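Local coordinates for protein DyP (Bjerkandera adusta, PDB 3VXJ) that binds heme b and probably works as a peroxidase that oxidises dyes and phenolic compounds with hydrogen peroxide, at residues T39-K42 against T43-E47; T74-A78 against L79-D83; A190-P193 against P194-L198; I239-S243 against A244-T248; T301-P304 against F305-V309. All coordinates share one frame; numbering follows the deposited sequence.

Interaction 1 (T39-K42 against T43-E47)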
# COMPACT_ATOMS: atom_id res chain seq x y z
N THR A 39 13.05 28.48 -1.87
CA THR A 39 12.64 29.31 -3.00
C THR A 39 12.30 28.45 -4.22
O THR A 39 11.32 28.73 -4.92
CB THR A 39 13.66 30.44 -3.31
OG1 THR A 39 13.19 31.21 -4.43
CG2 THR A 39 15.06 29.89 -3.61
N ALA A 40 13.09 27.40 -4.47
CA ALA A 40 12.75 26.45 -5.53
C ALA A 40 11.36 25.84 -5.29
O ALA A 40 10.58 25.66 -6.23
CB ALA A 40 13.80 25.36 -5.65
N LEU A 41 11.05 25.51 -4.04
CA LEU A 41 9.76 24.91 -3.69
C LEU A 41 8.60 25.86 -3.97
O LEU A 41 7.57 25.43 -4.50
CB LEU A 41 9.75 24.47 -2.23
CG LEU A 41 8.53 23.66 -1.79
CD1 LEU A 41 8.41 22.38 -2.62
CD2 LEU A 41 8.61 23.31 -0.32
N LYS A 42 8.76 27.13 -3.63
CA LYS A 42 7.74 28.14 -3.91
C LYS A 42 7.50 28.31 -5.41
O LYS A 42 6.38 28.60 -5.82
CB LYS A 42 8.10 29.47 -3.24
CG LYS A 42 7.87 29.45 -1.73
CD LYS A 42 8.41 30.71 -1.05
CE LYS A 42 7.77 30.90 0.32
NZ LYS A 42 8.31 32.09 1.05
N THR A 43 8.54 28.14 -6.21
CA THR A 43 8.42 28.12 -7.67
C THR A 43 7.69 26.87 -8.14
O THR A 43 6.81 26.92 -9.01
CB THR A 43 9.82 28.13 -8.34
OG1 THR A 43 10.55 29.28 -7.90
CG2 THR A 43 9.70 28.16 -9.85
N TYR A 44 8.07 25.73 -7.57
CA TYR A 44 7.61 24.43 -8.03
C TYR A 44 6.14 24.13 -7.72
O TYR A 44 5.41 23.64 -8.58
CB TYR A 44 8.51 23.35 -7.42
CG TYR A 44 8.34 21.99 -8.04
CD1 TYR A 44 8.91 21.69 -9.27
CD2 TYR A 44 7.60 20.99 -7.38
CE1 TYR A 44 8.75 20.44 -9.84
CE2 TYR A 44 7.43 19.74 -7.95
CZ TYR A 44 8.01 19.47 -9.18
OH TYR A 44 7.84 18.24 -9.75
N VAL A 45 5.70 24.46 -6.51
CA VAL A 45 4.40 23.99 -6.03
C VAL A 45 3.21 24.41 -6.90
O VAL A 45 2.46 23.54 -7.34
CB VAL A 45 4.19 24.31 -4.52
CG1 VAL A 45 2.74 24.04 -4.09
CG2 VAL A 45 5.14 23.51 -3.68
N PRO A 46 3.05 25.72 -7.18
CA PRO A 46 1.88 26.11 -7.98
C PRO A 46 1.89 25.53 -9.39
O PRO A 46 0.82 25.37 -9.99
CB PRO A 46 2.00 27.65 -8.05
CG PRO A 46 3.42 27.94 -7.74
CD PRO A 46 3.85 26.89 -6.77
N GLU A 47 3.07 25.20 -9.90
CA GLU A 47 3.23 24.68 -11.26
C GLU A 47 2.97 23.18 -11.40
O GLU A 47 2.44 22.73 -12.42
CB GLU A 47 4.63 25.00 -11.80
CG GLU A 47 4.97 26.49 -11.88
CD GLU A 47 3.89 27.32 -12.55
OE1 GLU A 47 3.50 27.01 -13.70
OE2 GLU A 47 3.43 28.31 -11.93
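T39 to V45 keep regular helical bonding across the middle of helix 34-48, with T43 N, Y44 N and V45 N donating in turn to T39 O, A40 O and L41 O, the last pair 2.9 Å apart. The pattern breaks at P46, whose nitrogen has no hydrogen to give; the helix is kinked there, and P46 CD sits 3.2 Å from K42 O where the next amide would have pointed. On the exposed side T43 turns its hydroxyl back along the helix. With OG1 beside the backbone N (chi1 -57°), it donates to T39 O at 3.1 Å. That carbonyl is therefore gripped twice by one residue, T43 N and T43 OG1 arriving from opposite faces of its plane. Two residues on, the buried side carries an apolar contact between L41 CD1 and V45 CG2, 3.6 Å apart, the two side chains set at a slant to each other. V45 CG2 also lies 3.2 Å from L41 O. This face packs on helix 433-440, L41 against I440 and V45 against I433 and L436, while the ring of Y44 meets F142 of helix 128-142 in an edge-to-face stack. The chemistry is thus that of an amphipathic helix: the T43 hydroxyl finds its acceptor within its own helix, and K42 O receives a carbon contact from the proline instead of the usual N-H.

Interaction 2 (T74-A78 against L79-D83)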
# COMPACT_ATOMS: atom_id res chain seq x y z
N THR A 74 13.81 13.98 9.18
CA THR A 74 15.08 14.67 9.00
C THR A 74 14.99 15.75 7.92
O THR A 74 15.69 16.75 8.00
CB THR A 74 16.23 13.72 8.73
OG1 THR A 74 15.86 12.80 7.69
CG2 THR A 74 16.57 12.94 9.99
N GLY A 75 14.10 15.57 6.95
CA GLY A 75 13.84 16.59 5.93
C GLY A 75 13.25 17.85 6.53
O GLY A 75 13.71 18.96 6.24
N LEU A 76 12.24 17.69 7.38
CA LEU A 76 11.64 18.81 8.10
C LEU A 76 12.69 19.51 8.96
O LEU A 76 12.80 20.75 8.93
CB LEU A 76 10.43 18.36 8.92
CG LEU A 76 9.26 17.86 8.05
CD1 LEU A 76 8.11 17.40 8.94
CD2 LEU A 76 8.79 18.92 7.05
N GLN A 77 13.50 18.74 9.67
CA GLN A 77 14.58 19.30 10.49
C GLN A 77 15.59 20.10 9.65
O GLN A 77 16.01 21.19 10.05
CB GLN A 77 15.30 18.21 11.28
CG GLN A 77 14.45 17.56 12.36
CD GLN A 77 15.19 16.47 13.11
OE1 GLN A 77 16.20 15.94 12.63
NE2 GLN A 77 14.69 16.12 14.28
N ALA A 78 15.96 19.56 8.48
CA ALA A 78 16.90 20.23 7.58
C ALA A 78 16.36 21.57 7.11
O ALA A 78 17.13 22.48 6.79
CB ALA A 78 17.20 19.34 6.38
N LEU A 79 15.03 21.67 7.07
CA LEU A 79 14.35 22.88 6.62
C LEU A 79 13.94 23.79 7.78
O LEU A 79 13.25 24.79 7.57
CB LEU A 79 13.15 22.50 5.76
CG LEU A 79 13.53 21.79 4.45
CD1 LEU A 79 12.32 21.21 3.74
CD2 LEU A 79 14.27 22.74 3.51
N GLY A 80 14.36 23.45 8.99
CA GLY A 80 14.05 24.26 10.16
C GLY A 80 12.60 24.20 10.58
O GLY A 80 12.11 25.11 11.26
N ILE A 81 11.90 23.13 10.18
CA ILE A 81 10.49 22.93 10.54
C ILE A 81 10.51 21.93 11.69
O ILE A 81 10.59 20.72 11.47
CB ILE A 81 9.66 22.39 9.34
CG1 ILE A 81 9.86 23.24 8.07
CG2 ILE A 81 8.18 22.27 9.71
CD1 ILE A 81 9.51 24.72 8.19
N THR A 82 10.46 22.45 12.91
CA THR A 82 10.77 21.66 14.10
C THR A 82 9.56 21.37 15.00
O THR A 82 9.71 20.73 16.05
CB THR A 82 11.87 22.35 14.92
OG1 THR A 82 11.54 23.73 15.07
CG2 THR A 82 13.22 22.24 14.19
N ASP A 83 8.38 21.81 14.58
CA ASP A 83 7.16 21.50 15.34
C ASP A 83 6.87 20.00 15.30
O ASP A 83 6.89 19.38 14.24
CB ASP A 83 5.95 22.26 14.78
CG ASP A 83 6.09 23.77 14.88
OD1 ASP A 83 6.74 24.28 15.82
OD2 ASP A 83 5.54 24.44 13.99
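I81 N donates to L76 O at 2.8 Å, forming the wider-spanning (6→1) bond of the Schellman motif that ends helix 73-78. The 5→2 bond inside it, G80 N to Q77 O, is 3.0 Å, and its donor stands well above the carbonyl plane of Q77, 68° out of it. G80 is the C-prime residue, and its positive phi of 71° lets the chain reverse so that both amides face back to the last turn. L79, the first residue to leave helical angles, is held more loosely: its N makes weak bonds to both G75 O and L76 O. The same reversal brings the apolar pair usual for this motif together, with L76 CB 4.1 Å from I81 CB and 3.5 Å from I81 O. The L79 side chain runs back alongside the helix. CG lies beside its own backbone N (chi1 -64°), and this sets L79 CG against the carbonyl of G75, 3.4 Å from G75 O.

Further out, L76 and L79 both rest on F71 of strand 65-71 and on I440 of helix 433-440, and L79 also reaches A34 and F37 of helix 34-48, so the helix end packs on a strand of the N-terminal domain's sheet, on helix 34-48 and on the C-terminal helix of the chain. I81 packs on W211, whose NE1 is hydrogen-bonded to D83 OD2. Just past the helix end, the carbonyl O of L79 accepts a hydrogen bond from K38 NZ.

Interaction 3 (A190-P193 against P194-L198)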
# COMPACT_ATOMS: atom_id res chain seq x y z
N ALA A 190 -16.10 1.01 3.45
CA ALA A 190 -16.15 1.68 4.75
C ALA A 190 -16.20 3.19 4.54
O ALA A 190 -15.46 3.74 3.72
CB ALA A 190 -14.95 1.31 5.60
N VAL A 191 -17.11 3.84 5.25
CA VAL A 191 -17.20 5.29 5.26
C VAL A 191 -16.67 5.75 6.61
O VAL A 191 -17.17 5.33 7.65
CB VAL A 191 -18.65 5.78 5.01
CG1 VAL A 191 -18.73 7.28 5.15
CG2 VAL A 191 -19.13 5.34 3.63
N VAL A 192 -15.61 6.55 6.58
CA VAL A 192 -14.92 6.99 7.79
C VAL A 192 -14.84 8.51 7.84
O VAL A 192 -14.87 9.17 6.80
CB VAL A 192 -13.49 6.38 7.89
CG1 VAL A 192 -13.55 4.85 7.88
CG2 VAL A 192 -12.58 6.91 6.77
N PRO A 193 -14.71 9.08 9.06
CA PRO A 193 -14.45 10.52 9.13
C PRO A 193 -13.11 10.85 8.47
O PRO A 193 -12.19 10.02 8.48
CB PRO A 193 -14.40 10.82 10.64
CG PRO A 193 -14.50 9.55 11.34
CD PRO A 193 -14.74 8.43 10.38
N PRO A 194 -12.98 12.06 7.90
CA PRO A 194 -11.80 12.35 7.10
C PRO A 194 -10.48 12.28 7.86
O PRO A 194 -9.45 11.97 7.26
CB PRO A 194 -12.05 13.77 6.57
CG PRO A 194 -13.11 14.34 7.46
CD PRO A 194 -13.93 13.19 7.92
N GLY A 195 -10.52 12.50 9.17
CA GLY A 195 -9.33 12.47 10.02
C GLY A 195 -8.71 11.10 10.24
O GLY A 195 -7.67 11.00 10.87
N ILE A 196 -9.34 10.04 9.74
CA ILE A 196 -8.66 8.74 9.69
C ILE A 196 -7.49 8.81 8.69
O ILE A 196 -6.46 8.14 8.87
CB ILE A 196 -9.63 7.60 9.36
CG1 ILE A 196 -10.77 7.53 10.40
CG2 ILE A 196 -8.89 6.26 9.27
CD1 ILE A 196 -10.33 7.47 11.87
N ILE A 197 -7.64 9.64 7.66
CA ILE A 197 -6.65 9.77 6.59
C ILE A 197 -5.91 11.11 6.66
O ILE A 197 -4.70 11.16 6.46
CB ILE A 197 -7.31 9.60 5.20
CG1 ILE A 197 -8.13 8.29 5.13
CG2 ILE A 197 -6.27 9.65 4.09
CD1 ILE A 197 -7.33 7.01 5.39
N LEU A 198 -6.65 12.18 6.96
CA LEU A 198 -6.13 13.55 6.89
C LEU A 198 -5.86 14.08 8.29
O LEU A 198 -6.78 14.17 9.12
CB LEU A 198 -7.12 14.47 6.15
CG LEU A 198 -7.37 14.13 4.67
CD1 LEU A 198 -8.57 14.89 4.15
CD2 LEU A 198 -6.15 14.39 3.81
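Strand 191-192, which leads away from the 2,6-dimethoxyphenol pocket touched by A190, runs through V192 directly into a tight turn from P193 to I196. One backbone bond closes the turn: I196 N donates to P193 O at 3.1 Å. It is almost straight, with an N-H...O angle of 170°, although the donor stands above the carbonyl plane of P193. The side chain of I196 folds back over the strand end. Its CG1, beside the backbone N (chi1 -58°), comes 3.9 Å from V192 CB, where the two side chains cross at about a right angle, and 4.1 Å from P193 CD. Two consecutive prolines stiffen the bend, P193 CB lying 3.6 Å from P194 CD.

In the fold, V192 pairs with the neighbouring strand 177-178 in a two-stranded parallel sheet and packs on V178, and the chain beyond the turn leads to strand 216-225 of the four-stranded antiparallel sheet that also holds 353-360. P194 to I196 have helical backbone angles, and P194 O takes two donors, I197 N at 3.0 Å and L198 N at 2.8 Å. S361 OG, next to strand 353-360, is hydrogen-bonded to G195 O and more weakly to I196 O.

Interaction 4 (I239-S243 against A244-T248). With NAG (2-acetamido-2-deoxy-beta-D-glucopyranose), chain C.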
# COMPACT_ATOMS: atom_id res chain seq x y z
N ILE A 239 -4.44 -27.41 -3.40
CA ILE A 239 -5.55 -27.96 -2.62
C ILE A 239 -6.22 -29.06 -3.44
O ILE A 239 -6.60 -28.82 -4.58
CB ILE A 239 -6.52 -26.85 -2.20
CG1 ILE A 239 -5.81 -25.89 -1.23
CG2 ILE A 239 -7.78 -27.43 -1.57
CD1 ILE A 239 -6.52 -24.62 -0.93
N PRO A 240 -6.35 -30.28 -2.87
CA PRO A 240 -6.87 -31.39 -3.69
C PRO A 240 -8.35 -31.27 -4.07
O PRO A 240 -8.73 -31.76 -5.11
CB PRO A 240 -6.65 -32.63 -2.81
CG PRO A 240 -6.44 -32.15 -1.46
CD PRO A 240 -5.90 -30.74 -1.54
N ALA A 241 -9.16 -30.64 -3.22
CA ALA A 241 -10.61 -30.56 -3.43
C ALA A 241 -11.18 -29.42 -2.62
O ALA A 241 -10.61 -29.00 -1.61
CB ALA A 241 -11.28 -31.86 -3.00
N ASN A 242 -12.32 -28.91 -3.06
CA ASN A 242 -13.09 -28.04 -2.19
C ASN A 242 -14.53 -28.52 -2.18
O ASN A 242 -14.81 -29.61 -2.68
CB ASN A 242 -12.91 -26.55 -2.54
CG ASN A 242 -13.42 -26.18 -3.92
OD1 ASN A 242 -14.35 -26.78 -4.46
ND2 ASN A 242 -12.82 -25.13 -4.48
N SER A 243 -15.44 -27.73 -1.61
CA SER A 243 -16.83 -28.16 -1.44
C SER A 243 -17.47 -28.60 -2.75
O SER A 243 -18.30 -29.50 -2.76
CB SER A 243 -17.67 -27.05 -0.81
OG SER A 243 -17.20 -26.70 0.48
N ALA A 244 -17.10 -27.94 -3.84
CA ALA A 244 -17.71 -28.16 -5.14
C ALA A 244 -17.24 -29.44 -5.82
O ALA A 244 -17.92 -29.96 -6.71
CB ALA A 244 -17.48 -26.96 -6.04
N GLY A 245 -16.08 -29.95 -5.41
CA GLY A 245 -15.54 -31.18 -5.98
C GLY A 245 -14.03 -31.19 -6.02
O GLY A 245 -13.35 -30.31 -5.47
N ASN A 246 -13.50 -32.24 -6.65
CA ASN A 246 -12.07 -32.39 -6.85
C ASN A 246 -11.51 -31.34 -7.77
O ASN A 246 -12.17 -30.89 -8.71
CB ASN A 246 -11.79 -33.76 -7.43
CG ASN A 246 -11.87 -34.86 -6.41
OD1 ASN A 246 -11.92 -34.63 -5.20
ND2 ASN A 246 -11.88 -36.10 -6.90
N LEU A 247 -10.27 -30.96 -7.51
CA LEU A 247 -9.59 -29.95 -8.31
C LEU A 247 -8.42 -30.57 -9.03
O LEU A 247 -7.71 -31.41 -8.47
CB LEU A 247 -9.10 -28.82 -7.40
CG LEU A 247 -10.17 -28.08 -6.59
CD1 LEU A 247 -9.51 -27.15 -5.60
CD2 LEU A 247 -11.13 -27.31 -7.52
N THR A 248 -8.21 -30.16 -10.28
CA THR A 248 -6.96 -30.51 -10.95
C THR A 248 -5.85 -29.80 -10.17
O THR A 248 -6.12 -28.86 -9.41
CB THR A 248 -6.92 -30.03 -12.40
OG1 THR A 248 -6.95 -28.60 -12.42
CG2 THR A 248 -8.10 -30.60 -13.21
C1 NAG C . -11.91 -37.25 -6.05
C2 NAG C . -12.30 -38.42 -6.97
C3 NAG C . -12.13 -39.75 -6.22
C4 NAG C . -10.71 -39.85 -5.65
C5 NAG C . -10.35 -38.61 -4.83
C6 NAG C . -8.88 -38.63 -4.42
C7 NAG C . -14.82 -38.26 -6.93
C8 NAG C . -16.01 -38.05 -7.82
N2 NAG C . -13.63 -38.25 -7.55
O3 NAG C . -12.39 -40.83 -7.09
O4 NAG C . -10.61 -41.00 -4.84
O5 NAG C . -10.58 -37.44 -5.59
O6 NAG C . -8.61 -37.51 -3.60
O7 NAG C . -14.98 -38.42 -5.71
O HOH W 1 -5.31 -30.12 -6.72
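N242 and G245 are the hydrogen-bonded pair closing a short beta hairpin, strands 241-242 and 245-246 joined by a type I turn. Its tight side is gathered round N242. The backbone N of N242 reaches G245 O at 3.0 Å and its O receives G245 N, while OD1 accepts from A244 N at 3.0 Å in an Asx turn. A chi1 of 64° puts CG between the backbone N and the carbonyl carbon, curling the amide back over the turn; ND2 is left to bond T275 O and lies 4.0 Å from L247 CD1. Replacing N242 by alanine removes the amide, and A244 N and T275 O would probably be left without their mates, with a gap beside L247. L247 adds a further bond, its N to P240 O at 3.0 Å, and lays CD1 3.5 Å from I239 O.

The opposite face, bearing A241 and N246, is looser. A241 CB merely approaches N246 OD1 at 3.6 Å, and N246 ND2 is covalently joined to C1 of the N-acetylglucosamine at 1.4 Å, so the sugar projects outward from the hairpin. S243 and A244 at the bend are exposed too. The hairpin follows helix 227-236 in the chain and leads into helix 249-261, which T248 N-caps, and I239, N242 and L247 all pack on the middle of that helix, at F255.

Interaction 5 (T301-P304 against F305-V309). With HEM (protoporphyrin IX containing Fe), chain B.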
# COMPACT_ATOMS: atom_id res chain seq x y z
N THR A 301 -14.36 -22.36 5.95
CA THR A 301 -14.68 -22.84 4.60
C THR A 301 -14.74 -21.71 3.57
O THR A 301 -14.14 -21.82 2.50
CB THR A 301 -15.96 -23.65 4.56
OG1 THR A 301 -15.74 -24.84 5.32
CG2 THR A 301 -16.33 -24.03 3.11
N ARG A 302 -15.44 -20.64 3.90
CA ARG A 302 -15.58 -19.57 2.92
C ARG A 302 -14.31 -18.72 2.79
O ARG A 302 -14.01 -18.24 1.70
CB ARG A 302 -16.80 -18.70 3.22
CG ARG A 302 -18.11 -19.48 3.12
CD ARG A 302 -19.34 -18.58 3.24
NE ARG A 302 -19.57 -17.84 2.00
CZ ARG A 302 -20.27 -18.28 0.96
NH1 ARG A 302 -20.81 -19.49 0.98
NH2 ARG A 302 -20.41 -17.52 -0.11
N CYS A 303 -13.60 -18.51 3.89
CA CYS A 303 -12.36 -17.71 3.88
C CYS A 303 -11.51 -18.08 5.09
O CYS A 303 -12.03 -18.11 6.20
CB CYS A 303 -12.68 -16.21 3.93
SG CYS A 303 -11.26 -15.13 3.69
N PRO A 304 -10.19 -18.34 4.89
CA PRO A 304 -9.35 -18.53 6.08
C PRO A 304 -9.34 -17.31 6.99
O PRO A 304 -9.51 -16.18 6.51
CB PRO A 304 -7.94 -18.76 5.49
CG PRO A 304 -8.19 -19.19 4.05
CD PRO A 304 -9.40 -18.40 3.64
N PHE A 305 -9.12 -17.53 8.28
CA PHE A 305 -9.02 -16.42 9.22
C PHE A 305 -7.81 -15.54 8.93
O PHE A 305 -7.84 -14.34 9.20
CB PHE A 305 -8.95 -16.91 10.67
CG PHE A 305 -10.14 -17.72 11.11
CD1 PHE A 305 -11.44 -17.29 10.85
CD2 PHE A 305 -9.95 -18.90 11.84
CE1 PHE A 305 -12.54 -18.04 11.28
CE2 PHE A 305 -11.05 -19.65 12.25
CZ PHE A 305 -12.34 -19.21 11.98
N GLY A 306 -6.76 -16.14 8.36
CA GLY A 306 -5.47 -15.47 8.16
C GLY A 306 -5.14 -15.02 6.74
O GLY A 306 -4.00 -14.63 6.47
N ALA A 307 -6.13 -15.03 5.83
CA ALA A 307 -5.96 -14.51 4.47
C ALA A 307 -5.56 -13.02 4.50
O ALA A 307 -5.99 -12.27 5.38
CB ALA A 307 -7.23 -14.70 3.68
N HIS A 308 -4.75 -12.61 3.52
CA HIS A 308 -4.22 -11.25 3.47
C HIS A 308 -5.27 -10.18 3.73
O HIS A 308 -5.08 -9.35 4.62
CB HIS A 308 -3.52 -11.01 2.12
CG HIS A 308 -2.91 -9.64 1.99
ND1 HIS A 308 -1.79 -9.26 2.71
CD2 HIS A 308 -3.25 -8.58 1.22
CE1 HIS A 308 -1.48 -8.02 2.40
NE2 HIS A 308 -2.34 -7.58 1.49
N VAL A 309 -6.34 -10.15 2.94
CA VAL A 309 -7.29 -9.04 3.06
C VAL A 309 -8.06 -9.08 4.37
O VAL A 309 -8.45 -8.03 4.90
CB VAL A 309 -8.25 -8.92 1.84
CG1 VAL A 309 -7.45 -8.66 0.56
CG2 VAL A 309 -9.14 -10.14 1.69
CHA HEM B . -5.48 -5.60 -0.22
CHB HEM B . -1.57 -7.36 -2.45
CHC HEM B . 1.27 -5.65 1.06
CHD HEM B . -2.62 -3.84 3.30
C1A HEM B . -4.68 -6.25 -1.11
C2A HEM B . -5.13 -6.98 -2.27
C3A HEM B . -4.04 -7.48 -2.89
C4A HEM B . -2.88 -7.05 -2.14
CMA HEM B . -4.00 -8.32 -4.17
CAA HEM B . -6.61 -7.18 -2.66
CBA HEM B . -7.22 -6.09 -3.54
CGA HEM B . -7.48 -4.79 -2.82
O1A HEM B . -8.39 -4.70 -1.98
O2A HEM B . -6.76 -3.80 -3.13
C1B HEM B . -0.46 -7.04 -1.71
C2B HEM B . 0.91 -7.38 -2.04
C3B HEM B . 1.70 -6.90 -1.07
C4B HEM B . 0.85 -6.23 -0.10
CMB HEM B . 1.32 -8.18 -3.30
CAB HEM B . 3.24 -6.97 -0.95
CBB HEM B . 4.03 -7.13 -2.02
C1C HEM B . 0.46 -5.05 1.99
C2C HEM B . 0.89 -4.48 3.26
C3C HEM B . -0.19 -3.99 3.89
C4C HEM B . -1.33 -4.24 3.03
CMC HEM B . 2.35 -4.46 3.74
CAC HEM B . -0.28 -3.28 5.26
CBC HEM B . 0.48 -3.64 6.30
C1D HEM B . -3.72 -4.09 2.52
C2D HEM B . -5.03 -3.56 2.80
C3D HEM B . -5.91 -4.11 1.72
C4D HEM B . -5.06 -4.92 0.89
CMD HEM B . -5.49 -2.64 3.94
CAD HEM B . -7.42 -3.84 1.61
CBD HEM B . -8.13 -4.80 2.57
CGD HEM B . -9.61 -4.59 2.57
O1D HEM B . -10.35 -5.60 2.39
O2D HEM B . -10.07 -3.44 2.74
NA HEM B . -3.31 -6.34 -1.05
NB HEM B . -0.47 -6.37 -0.49
NC HEM B . -0.91 -4.91 1.91
ND HEM B . -3.76 -4.87 1.37
FE HEM B . -2.11 -5.68 0.47
O HOH W 2 -1.97 -4.01 -0.60
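C303 carries SG anti to its backbone N (chi1 -172°), which brings the sulfur to A307 CB at 4.1 Å, and H308 likewise holds CG anti to N (chi1 -178°), sending its imidazole away from the turn to the heme. Between them P304 to A307 form a type I beta turn that leads into helix 308-312, the short helix bearing the proximal histidine of this DyP-type peroxidase. The turn is open: P304 O and A307 N stand 3.6 Å apart, and A307 N is buried with no partner in the model. Packing helps to hold it, A307 CB lying 4.3 Å from P304 CD and against the sulfur of C303. A307 is also the N-cap residue of the helix. F305 leaves the turn on its outside, its N bonded to E300 OE1 and its side chain resting on R310 and K384.

H308 NE2 binds the heme iron at 2.2 Å, and water 2 takes the opposite axial position at 2.0 Å. The far nitrogen of the ring, ND1, is hydrogen-bonded to E391 OE1; together with the iron bond this fixes the rotation of the imidazole. The heme is also hydrogen-bonded to other residues, among them R315, R329 and N313. The next residue along the helix joins the pocket as well: V309 leans one methyl, CG1, on the porphyrin edge at the root of a propionate arm, 3.6 Å from CAA of the heme.

The five local contacts fall into two groups. Interactions 1 and 2 lie in the N-terminal domain, with centres about 18 Å apart and nearest atoms about 6 Å apart, and both lean on I440 of the C-terminal helix. Interactions 3, 4 and 5 belong to the C-terminal domain. Interaction 5 supplies the axial ligand of the heme; interaction 3, whose nearest atoms are about 11 Å from those of interaction 5, reaches a phenol pocket through A190, and the V192 side chain is about 10 Å from the heme. Interaction 4 touches interaction 5 directly, S243 OG packing 3.8 Å from T301 CG2, yet its glycosylated hairpin lies about 59 Å from interaction 1, centre to centre.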